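Local coordinates for uncharacterized protein (Bacteroides uniformis ATCC 8492, PDB 4Q68), which probably cleaves bacterial cell-wall peptidoglycan as an N-acetylmuramoyl-L-alanine amidase of the NlpC/P60 family, at residues G102-T108 with I233-K239; L163-L168 with Y196-L201; I171-I177 with H190-Y196. All blocks are in the same frame, centred on the assembly; numbering follows the deposited sequence.

Contact 1 (G102-T108 with I233-K239)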
loop_
_atom_site.group_PDB
_atom_site.type_symbol
_atom_site.label_atom_id
_atom_site.label_comp_id
_atom_site.label_asym_id
_atom_site.label_seq_id
_atom_site.Cartn_x
_atom_site.Cartn_y
_atom_site.Cartn_z
ATOM N N GLY A 102 -14.273 -6.937 -0.917
ATOM C CA GLY A 102 -14.122 -8.337 -0.579
ATOM C C GLY A 102 -12.786 -8.989 -0.833
ATOM O O GLY A 102 -12.680 -10.203 -0.687
ATOM N N PHE A 103 -11.761 -8.217 -1.201
ATOM C CA PHE A 103 -10.464 -8.808 -1.514
ATOM C C PHE A 103 -9.351 -8.496 -0.517
ATOM O O PHE A 103 -8.234 -8.971 -0.701
ATOM C CB PHE A 103 -10.040 -8.530 -2.965
ATOM C CG PHE A 103 -9.868 -7.063 -3.304
ATOM C CD1 PHE A 103 -8.688 -6.398 -3.029
ATOM C CD2 PHE A 103 -10.882 -6.357 -3.927
ATOM C CE1 PHE A 103 -8.529 -5.069 -3.346
ATOM C CE2 PHE A 103 -10.719 -5.030 -4.262
ATOM C CZ PHE A 103 -9.537 -4.385 -3.963
ATOM N N LEU A 104 -9.658 -7.736 0.536
ATOM C CA LEU A 104 -8.747 -7.536 1.650
ATOM C C LEU A 104 -9.463 -7.742 2.974
ATOM O O LEU A 104 -10.634 -7.393 3.118
ATOM C CB LEU A 104 -8.173 -6.118 1.691
ATOM C CG LEU A 104 -7.208 -5.684 0.599
ATOM C CD1 LEU A 104 -6.819 -4.230 0.826
ATOM C CD2 LEU A 104 -5.976 -6.555 0.564
ATOM N N GLN A 105 -8.702 -8.257 3.931
ATOM C CA GLN A 105 -9.077 -8.273 5.341
ATOM C C GLN A 105 -8.142 -7.355 6.102
ATOM O O GLN A 105 -6.943 -7.329 5.852
ATOM C CB GLN A 105 -8.955 -9.678 5.924
ATOM C CG GLN A 105 -9.998 -10.620 5.432
ATOM C CD GLN A 105 -9.705 -12.070 5.736
ATOM O OE1 GLN A 105 -8.560 -12.457 5.960
ATOM N NE2 GLN A 105 -10.745 -12.889 5.728
ATOM N N ASP A 106 -8.711 -6.606 7.042
ATOM C CA ASP A 106 -7.967 -5.700 7.906
ATOM C C ASP A 106 -7.562 -6.490 9.151
ATOM O O ASP A 106 -8.329 -6.660 10.096
ATOM C CB ASP A 106 -8.816 -4.472 8.208
ATOM C CG ASP A 106 -8.061 -3.404 8.962
ATOM O OD1 ASP A 106 -7.024 -3.748 9.574
ATOM O OD2 ASP A 106 -8.493 -2.223 8.909
ATOM N N VAL A 107 -6.343 -7.013 9.125
ATOM C CA VAL A 107 -5.858 -7.894 10.183
ATOM C C VAL A 107 -5.595 -7.120 11.467
ATOM O O VAL A 107 -6.011 -7.554 12.545
ATOM C CB VAL A 107 -4.612 -8.671 9.739
ATOM C CG1 VAL A 107 -4.118 -9.586 10.826
ATOM C CG2 VAL A 107 -4.883 -9.453 8.469
ATOM N N THR A 108 -4.908 -5.981 11.385
ATOM C CA THR A 108 -4.743 -5.150 12.574
ATOM C C THR A 108 -6.099 -4.735 13.161
ATOM O O THR A 108 -6.215 -4.593 14.379
ATOM C CB THR A 108 -3.833 -3.917 12.314
ATOM O OG1 THR A 108 -3.812 -3.598 10.919
ATOM C CG2 THR A 108 -2.419 -4.184 12.763
ATOM N N ILE A 233 2.420 -0.020 12.020
ATOM C CA ILE A 233 1.941 -0.672 10.803
ATOM C C ILE A 233 0.463 -0.987 10.884
ATOM O O ILE A 233 -0.078 -1.259 11.957
ATOM C CB ILE A 233 2.731 -1.982 10.473
ATOM C CG1 ILE A 233 2.623 -3.023 11.594
ATOM C CG2 ILE A 233 4.183 -1.646 10.160
ATOM C CD1 ILE A 233 3.284 -4.352 11.275
ATOM N N ARG A 234 -0.163 -0.990 9.714
ATOM C CA ARG A 234 -1.402 -1.696 9.465
ATOM C C ARG A 234 -1.044 -2.961 8.687
ATOM O O ARG A 234 -0.132 -2.954 7.861
ATOM C CB ARG A 234 -2.406 -0.832 8.687
ATOM C CG ARG A 234 -2.818 0.421 9.444
ATOM C CD ARG A 234 -3.827 1.273 8.723
ATOM N NE ARG A 234 -5.119 0.598 8.631
ATOM C CZ ARG A 234 -6.216 1.118 8.091
ATOM N NH1 ARG A 234 -6.196 2.309 7.528
ATOM N NH2 ARG A 234 -7.350 0.442 8.099
ATOM N N VAL A 235 -1.754 -4.044 8.980
ATOM C CA VAL A 235 -1.524 -5.343 8.373
ATOM C C VAL A 235 -2.807 -5.759 7.665
ATOM O O VAL A 235 -3.872 -5.838 8.293
ATOM C CB VAL A 235 -1.145 -6.395 9.439
ATOM C CG1 VAL A 235 -0.939 -7.755 8.801
ATOM C CG2 VAL A 235 0.095 -5.957 10.201
ATOM N N LEU A 236 -2.693 -5.975 6.357
ATOM C CA LEU A 236 -3.818 -6.357 5.511
ATOM C C LEU A 236 -3.523 -7.718 4.903
ATOM O O LEU A 236 -2.363 -8.107 4.746
ATOM C CB LEU A 236 -4.054 -5.353 4.379
ATOM C CG LEU A 236 -4.271 -3.883 4.745
ATOM C CD1 LEU A 236 -5.269 -3.711 5.876
ATOM C CD2 LEU A 236 -2.963 -3.163 5.058
ATOM N N ARG A 237 -4.568 -8.448 4.530
ATOM C CA ARG A 237 -4.399 -9.791 3.988
ATOM C C ARG A 237 -5.336 -9.989 2.812
ATOM O O ARG A 237 -6.534 -9.716 2.898
ATOM C CB ARG A 237 -4.672 -10.815 5.082
ATOM C CG ARG A 237 -4.410 -12.276 4.697
ATOM C CD ARG A 237 -4.496 -13.196 5.897
ATOM N NE ARG A 237 -3.462 -12.845 6.860
ATOM C CZ ARG A 237 -3.543 -12.975 8.179
ATOM N NH1 ARG A 237 -4.609 -13.507 8.773
ATOM N NH2 ARG A 237 -2.520 -12.557 8.920
HETATM N N MSE A 238 -4.795 -10.502 1.721
HETATM C CA MSE A 238 -5.604 -10.890 0.568
HETATM C C MSE A 238 -6.711 -11.844 0.965
HETATM O O MSE A 238 -6.482 -12.775 1.749
HETATM C CB MSE A 238 -4.712 -11.593 -0.462
HETATM C CG MSE A 238 -5.443 -12.043 -1.702
HETATM SE SE MSE A 238 -4.364 -13.008 -2.971
HETATM C CE MSE A 238 -4.089 -14.613 -1.877
ATOM N N LYS A 239 -7.891 -11.625 0.389
ATOM C CA LYS A 239 -8.998 -12.555 0.494
ATOM C C LYS A 239 -9.371 -12.928 -0.938
ATOM O O LYS A 239 -9.747 -12.077 -1.730
ATOM C CB LYS A 239 -10.158 -11.928 1.271
ATOM C CG LYS A 239 -11.332 -12.866 1.508
ATOM C CD LYS A 239 -12.410 -12.231 2.373
ATOM C CE LYS A 239 -13.582 -13.184 2.577
ATOM N NZ LYS A 239 -14.760 -12.512 3.196
HETATM O O HOH W 1 -7.883 -14.212 3.651
HETATM O O HOH W 2 -6.951 -14.868 7.645
HETATM O O HOH W 3 -5.526 -1.705 10.252
#

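Contact 2 (L163-L168 with Y196-L201)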
loop_
_atom_site.group_PDB
_atom_site.type_symbol
_atom_site.label_atom_id
_atom_site.label_comp_id
_atom_site.label_asym_id
_atom_site.label_seq_id
_atom_site.Cartn_x
_atom_site.Cartn_y
_atom_site.Cartn_z
ATOM N N LEU A 163 6.121 -4.270 17.858
ATOM C CA LEU A 163 6.498 -5.235 16.827
ATOM C C LEU A 163 7.867 -5.838 17.120
ATOM O O LEU A 163 8.868 -5.139 17.010
ATOM C CB LEU A 163 6.541 -4.588 15.443
ATOM C CG LEU A 163 6.877 -5.607 14.340
ATOM C CD1 LEU A 163 5.779 -6.654 14.158
ATOM C CD2 LEU A 163 7.120 -4.906 13.030
ATOM N N PRO A 164 7.926 -7.132 17.475
ATOM C CA PRO A 164 9.228 -7.750 17.670
ATOM C C PRO A 164 9.972 -8.005 16.361
ATOM O O PRO A 164 9.374 -8.091 15.287
ATOM C CB PRO A 164 8.873 -9.093 18.322
ATOM C CG PRO A 164 7.492 -8.913 18.871
ATOM C CD PRO A 164 6.837 -8.034 17.877
ATOM N N ALA A 165 11.274 -8.198 16.472
ATOM C CA ALA A 165 12.075 -8.610 15.327
ATOM C C ALA A 165 11.560 -9.898 14.691
ATOM O O ALA A 165 11.568 -10.024 13.469
ATOM C CB ALA A 165 13.533 -8.767 15.738
ATOM N N ASP A 166 11.109 -10.829 15.531
ATOM C CA ASP A 166 10.593 -12.113 15.069
ATOM C C ASP A 166 9.081 -12.074 14.800
ATOM O O ASP A 166 8.421 -13.117 14.680
ATOM C CB ASP A 166 10.962 -13.230 16.057
ATOM C CG ASP A 166 12.452 -13.556 16.056
ATOM O OD1 ASP A 166 13.257 -12.965 15.290
ATOM O OD2 ASP A 166 12.821 -14.449 16.835
ATOM N N GLY A 167 8.528 -10.872 14.651
ATOM C CA GLY A 167 7.148 -10.723 14.274
ATOM C C GLY A 167 6.176 -11.125 15.350
ATOM O O GLY A 167 6.515 -11.159 16.538
ATOM N N LEU A 168 4.949 -11.399 14.922
ATOM C CA LEU A 168 3.883 -11.848 15.803
ATOM C C LEU A 168 3.135 -12.937 15.071
ATOM O O LEU A 168 3.046 -12.896 13.844
ATOM C CB LEU A 168 2.922 -10.702 16.142
ATOM C CG LEU A 168 3.506 -9.565 16.972
ATOM C CD1 LEU A 168 2.566 -8.377 17.004
ATOM C CD2 LEU A 168 3.846 -10.035 18.391
ATOM N N TYR A 196 8.929 -13.912 6.509
ATOM C CA TYR A 196 9.701 -14.500 7.601
ATOM C C TYR A 196 10.871 -15.274 7.013
ATOM O O TYR A 196 10.693 -16.228 6.252
ATOM C CB TYR A 196 8.853 -15.421 8.455
ATOM C CG TYR A 196 7.885 -14.703 9.358
ATOM C CD1 TYR A 196 8.261 -14.298 10.624
ATOM C CD2 TYR A 196 6.593 -14.411 8.939
ATOM C CE1 TYR A 196 7.373 -13.651 11.463
ATOM C CE2 TYR A 196 5.696 -13.753 9.772
ATOM C CZ TYR A 196 6.086 -13.383 11.038
ATOM O OH TYR A 196 5.226 -12.741 11.889
ATOM N N ALA A 197 12.077 -14.872 7.394
ATOM C CA ALA A 197 13.303 -15.521 6.953
ATOM C C ALA A 197 14.042 -15.914 8.212
ATOM O O ALA A 197 14.449 -15.048 8.993
ATOM C CB ALA A 197 14.139 -14.580 6.092
ATOM N N ASP A 198 14.156 -17.227 8.452
ATOM C CA ASP A 198 14.797 -17.734 9.649
ATOM C C ASP A 198 14.212 -17.064 10.884
ATOM O O ASP A 198 14.952 -16.588 11.757
ATOM C CB ASP A 198 16.303 -17.487 9.557
ATOM C CG ASP A 198 17.077 -18.112 10.704
ATOM O OD1 ASP A 198 16.665 -19.178 11.217
ATOM O OD2 ASP A 198 18.113 -17.530 11.085
ATOM N N ASN A 199 12.882 -17.044 10.920
ATOM C CA ASN A 199 12.098 -16.495 12.017
ATOM C C ASN A 199 12.130 -14.980 12.221
ATOM O O ASN A 199 11.345 -14.484 13.025
ATOM C CB ASN A 199 12.391 -17.225 13.319
ATOM C CG ASN A 199 12.074 -18.696 13.221
ATOM O OD1 ASN A 199 10.977 -19.071 12.800
ATOM N ND2 ASN A 199 13.035 -19.541 13.568
ATOM N N LYS A 200 12.961 -14.237 11.488
ATOM C CA LYS A 200 12.884 -12.779 11.538
ATOM C C LYS A 200 11.808 -12.327 10.576
ATOM O O LYS A 200 11.724 -12.826 9.453
ATOM C CB LYS A 200 14.207 -12.139 11.152
ATOM C CG LYS A 200 15.301 -12.496 12.119
ATOM C CD LYS A 200 16.626 -11.848 11.778
ATOM C CE LYS A 200 17.678 -12.120 12.843
ATOM N NZ LYS A 200 17.968 -13.565 12.959
ATOM N N LEU A 201 10.984 -11.370 10.999
ATOM C CA LEU A 201 10.024 -10.746 10.104
ATOM C C LEU A 201 10.709 -9.619 9.345
ATOM O O LEU A 201 11.042 -8.572 9.916
ATOM C CB LEU A 201 8.820 -10.226 10.867
ATOM C CG LEU A 201 7.821 -9.422 10.039
ATOM C CD1 LEU A 201 7.246 -10.215 8.876
ATOM C CD2 LEU A 201 6.712 -8.910 10.927
HETATM O O HOH W 4 10.093 -7.295 12.502
HETATM O O HOH W 5 9.190 -15.755 14.030
HETATM O O HOH W 6 15.370 -14.869 14.064
#

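Contact 3 (I171-I177 with H190-Y196)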
loop_
_atom_site.group_PDB
_atom_site.type_symbol
_atom_site.label_atom_id
_atom_site.label_comp_id
_atom_site.label_asym_id
_atom_site.label_seq_id
_atom_site.Cartn_x
_atom_site.Cartn_y
_atom_site.Cartn_z
ATOM N N ILE A 171 0.741 -12.075 12.211
ATOM C CA ILE A 171 1.292 -11.507 10.987
ATOM C C ILE A 171 1.896 -12.681 10.230
ATOM O O ILE A 171 2.744 -13.392 10.784
ATOM C CB ILE A 171 2.359 -10.434 11.256
ATOM C CG1 ILE A 171 1.764 -9.302 12.092
ATOM C CG2 ILE A 171 2.941 -9.941 9.930
ATOM C CD1 ILE A 171 2.775 -8.305 12.610
ATOM N N LYS A 172 1.461 -12.880 8.990
ATOM C CA LYS A 172 1.827 -14.055 8.209
ATOM C C LYS A 172 2.577 -13.693 6.925
ATOM O O LYS A 172 2.394 -12.600 6.356
ATOM C CB LYS A 172 0.551 -14.822 7.865
ATOM C CG LYS A 172 -0.185 -15.267 9.119
ATOM C CD LYS A 172 -1.414 -16.101 8.877
ATOM C CE LYS A 172 -2.120 -16.397 10.200
ATOM N NZ LYS A 172 -1.146 -16.813 11.244
ATOM N N ASP A 173 3.398 -14.625 6.456
ATOM C CA ASP A 173 4.014 -14.504 5.142
ATOM C C ASP A 173 2.969 -14.065 4.125
ATOM O O ASP A 173 1.859 -14.609 4.061
ATOM C CB ASP A 173 4.566 -15.854 4.682
ATOM C CG ASP A 173 5.945 -16.165 5.216
ATOM O OD1 ASP A 173 6.691 -15.228 5.542
ATOM O OD2 ASP A 173 6.285 -17.377 5.300
ATOM N N GLY A 174 3.332 -13.071 3.324
ATOM C CA GLY A 174 2.449 -12.581 2.263
ATOM C C GLY A 174 1.501 -11.477 2.668
ATOM O O GLY A 174 0.863 -10.888 1.803
ATOM N N ASP A 175 1.393 -11.189 3.964
ATOM C CA ASP A 175 0.571 -10.082 4.383
ATOM C C ASP A 175 1.110 -8.777 3.804
ATOM O O ASP A 175 2.312 -8.590 3.601
ATOM C CB ASP A 175 0.506 -9.961 5.902
ATOM C CG ASP A 175 -0.392 -11.008 6.571
ATOM O OD1 ASP A 175 -1.132 -11.720 5.855
ATOM O OD2 ASP A 175 -0.374 -11.071 7.822
ATOM N N ILE A 176 0.183 -7.866 3.563
ATOM C CA ILE A 176 0.516 -6.530 3.097
ATOM C C ILE A 176 0.712 -5.630 4.314
ATOM O O ILE A 176 -0.145 -5.557 5.204
ATOM C CB ILE A 176 -0.604 -6.006 2.183
ATOM C CG1 ILE A 176 -0.688 -6.860 0.918
ATOM C CG2 ILE A 176 -0.375 -4.542 1.844
ATOM C CD1 ILE A 176 -1.975 -6.699 0.151
ATOM N N ILE A 177 1.849 -4.944 4.337
ATOM C CA ILE A 177 2.229 -4.076 5.430
ATOM C C ILE A 177 2.153 -2.635 4.940
ATOM O O ILE A 177 2.774 -2.288 3.941
ATOM C CB ILE A 177 3.665 -4.386 5.884
ATOM C CG1 ILE A 177 3.837 -5.869 6.274
ATOM C CG2 ILE A 177 4.086 -3.444 7.007
ATOM C CD1 ILE A 177 2.905 -6.359 7.374
ATOM N N HIS A 190 4.739 4.130 3.445
ATOM C CA HIS A 190 5.494 3.081 2.749
ATOM C C HIS A 190 4.691 1.794 2.869
ATOM O O HIS A 190 3.842 1.671 3.749
ATOM C CB HIS A 190 6.880 2.929 3.397
ATOM C CG HIS A 190 7.880 2.209 2.558
ATOM N ND1 HIS A 190 8.505 2.804 1.487
ATOM C CD2 HIS A 190 8.376 0.959 2.648
ATOM C CE1 HIS A 190 9.341 1.937 0.947
ATOM N NE2 HIS A 190 9.287 0.817 1.637
HETATM N N MSE A 191 4.957 0.854 1.963
HETATM C CA MSE A 191 4.300 -0.451 1.975
HETATM C C MSE A 191 5.272 -1.542 1.571
HETATM O O MSE A 191 6.295 -1.276 0.937
HETATM C CB MSE A 191 3.155 -0.499 0.962
HETATM C CG MSE A 191 2.158 0.611 1.075
HETATM SE SE MSE A 191 0.632 0.323 -0.088
HETATM C CE MSE A 191 -0.305 -1.007 0.930
ATOM N N GLY A 192 4.941 -2.774 1.931
ATOM C CA GLY A 192 5.671 -3.922 1.472
ATOM C C GLY A 192 4.921 -5.200 1.820
ATOM O O GLY A 192 3.770 -5.165 2.234
ATOM N N ILE A 193 5.603 -6.326 1.620
ATOM C CA ILE A 193 5.046 -7.658 1.820
ATOM C C ILE A 193 5.833 -8.366 2.929
ATOM O O ILE A 193 7.068 -8.391 2.903
ATOM C CB ILE A 193 5.134 -8.468 0.497
ATOM C CG1 ILE A 193 4.431 -7.731 -0.651
ATOM C CG2 ILE A 193 4.573 -9.866 0.675
ATOM C CD1 ILE A 193 2.953 -7.535 -0.443
ATOM N N ALA A 194 5.127 -8.935 3.901
ATOM C CA ALA A 194 5.761 -9.640 5.004
ATOM C C ALA A 194 6.456 -10.922 4.558
ATOM O O ALA A 194 5.889 -11.711 3.814
ATOM C CB ALA A 194 4.717 -9.979 6.045
ATOM N N PHE A 195 7.661 -11.133 5.066
ATOM C CA PHE A 195 8.460 -12.310 4.749
ATOM C C PHE A 195 9.245 -12.725 5.991
ATOM O O PHE A 195 10.132 -12.002 6.441
ATOM C CB PHE A 195 9.417 -11.958 3.610
ATOM C CG PHE A 195 10.462 -13.017 3.287
ATOM C CD1 PHE A 195 10.188 -14.374 3.375
ATOM C CD2 PHE A 195 11.708 -12.638 2.834
ATOM C CE1 PHE A 195 11.158 -15.322 3.063
ATOM C CE2 PHE A 195 12.671 -13.596 2.507
ATOM C CZ PHE A 195 12.392 -14.924 2.623
ATOM N N TYR A 196 8.929 -13.912 6.509
ATOM C CA TYR A 196 9.701 -14.500 7.601
ATOM C C TYR A 196 10.871 -15.274 7.013
ATOM O O TYR A 196 10.693 -16.228 6.252
ATOM C CB TYR A 196 8.853 -15.421 8.455
ATOM C CG TYR A 196 7.885 -14.703 9.358
ATOM C CD1 TYR A 196 8.261 -14.298 10.624
ATOM C CD2 TYR A 196 6.593 -14.411 8.939
ATOM C CE1 TYR A 196 7.373 -13.651 11.463
ATOM C CE2 TYR A 196 5.696 -13.753 9.772
ATOM C CZ TYR A 196 6.086 -13.383 11.038
ATOM O OH TYR A 196 5.226 -12.741 11.889
HETATM O O HOH W 7 8.958 -17.744 5.028
#

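Contact 1 (G102-T108 with I233-K239)
Val-107 lies over one face of the Arg-237 guanidinium, its CG2 centred on the group and 3.8 Å from Arg-237 CZ. At the guanidinium edge, in plane, Arg-237 NH1 gives a hydrogen bond to a water that makes a weak bond to Gln-105 OE1 in the glutamine conformer described. The Arg-234 guanidinium is met at its edge too: Asp-106 OD2 lies in its plane, 3.0 Å from Arg-234 NH2, and a water sits in plane at NE. The resulting salt bridge reaches OD2 from the syn side but 35° out of the carboxylate plane. The water at Arg-234 NE, donating to Asp-106 OD1 and hydrogen-bonded to Thr-108 OG1, ties the three side chains together. The other two nitrogens of Arg-237 work outside the pair of strands, NE in a salt bridge with Asp-175 and NH2 on the carbonyl of Trp-170. A bend at chi3 (-63°) lays the Arg-237 guanidinium against Val-107, whose CG2 also meets Arg-237 CB at 3.7 Å. The Gln-105 amide stands 74° from this guanidinium plane, so the two do not stack.

Strand 104-106 runs antiparallel to strand 230-238 at one side of the sheet of this papain-like (clan CA) fold, and Asp-106, on the sheet face opposite Arg-237, then becomes the N-cap of helix 107-111, its OD1 accepting from Gly-109 N. The strand pairing passes directly into the helix start: Val-235 O accepts from both Val-107 N (2.9 Å) and Thr-108 N (3.3 Å), while Val-235 N gives a nearly straight bond to Thr-108 OG1 at 2.9 Å. Phe-103 O takes Lys-239 N at the other end, and Leu-104 packs on Trp-94 and Leu-236 on Ile-95 of helix 91-100.

Contact 2 (L163-L168 with Y196-L201)
Tyr-196 holds CG beside its backbone N (chi1 -74°), carrying the ring out to Asp-166, Gly-167 and Leu-168, while Leu-201, with CG trans to N (chi1 174°), drives CD2 against Gly-167 CA at 3.8 Å. Two tight turns meet here. A type I' turn, Ala-197 to Lys-200, closes the hairpin of strands 188-197 and 200-207, and a type I turn, Pro-164 to Gly-167, packs against it through Leu-201 N, which bonds to Ala-165 O at 2.9 Å. Asp-166 O lies at the Tyr-196 ring edge, 3.4 Å from CE1, and Leu-201 CD1 leans over one face towards the rim. The hydroxyl approaches Gly-167 so closely that a CB there would clash with it; it accepts a weak bond from Leu-168 N and donates to Ile-171 O. A phenylalanine in place of Tyr-196 would probably leave Leu-168 N and the carbonyl of Ile-171 without their hydroxyl partner. Leu-163 CD1 meets Leu-201 CD2 at 4.0 Å, the two side chains roughly perpendicular. A single water donates to Asp-166 O at 2.8 Å and to Asn-199 O at 2.7 Å.

Contact 3 (I171-I177 with H190-Y196)
Asp-173 OD1 takes the backbone N-H of Tyr-196 nearly end-on, along its own C-O bond, at 2.8 Å. The other carboxylate oxygen, OD2, accepts a hydrogen bond from a water that also donates to Tyr-196 O, so both main-chain polar atoms of Tyr-196 are served on this side. Its hydroxyl donates to Ile-171 O at 2.8 Å from above the carbonyl plane, 40° out of it; the approach follows the ring edge, where Asp-173 OD1 also lies close to the ring plane.

Residues Lys-172 to Asp-175 make a type II turn with Gly-174 at its third position, where the positive phi suits a residue without a side chain. Asp-175 N closes the turn on Lys-172 O at 3.0 Å, and Asp-175 OD2 reinforces it, accepting Lys-172 N at 2.8 Å from above the carboxylate plane. Its OD1 is engaged by Arg-237. Ala-194 has both backbone polar atoms satisfied across the contact, its O by Gly-174 N (2.9 Å) and its N by Asp-175 O (2.9 Å). Beyond the turn regular antiparallel pairing begins, Ile-177 and Gly-192 exchanging two hydrogen bonds as a hydrogen-bonded pair, with Ile-177 N at 2.9 Å from Gly-192 O. In the adjoining non-hydrogen-bonded pair, Ile-176 CG1 runs alongside Ile-193 CD1, 3.9 Å away, in the conformer described.

His-190, its NE2 hydrogen-bonded to His-205 ND1 in the conformer described, touches Cys-41 at the start of helix 41-53, a cysteine-histidine placement consistent with the NlpC/P60 family. The hairpin of strands 176-181 and 188-197 sits between strands 230-238 and 200-207. Met-7 of helix 2-12 packs on Ile-176 and Ile-193, and Val-45 of helix 41-53 on Ile-176 and Met-191.

Overall arrangement
All three contacts reach the same antiparallel sheet. Along the chain contact 1 spans the other two, its segments lying before and after them, and contact 3 falls within the span of contact 2, sharing Tyr-196 at its end. Contacts 1 and 3 have centres about 10 Å apart and are joined by neighbouring strands 230-238 and 176-181 and by the Arg-237 to Asp-175 salt bridge. Contacts 2 and 3, about 11 Å apart, share strand 188-197. Contact 2 lies about 19 Å from contact 1, at a hairpin tip, the farthest of the three from the chain's centre. Contact 1 thus joins residues far apart in sequence, contact 3 is a local hairpin, and contact 2 packs a loop on the next hairpin's tip.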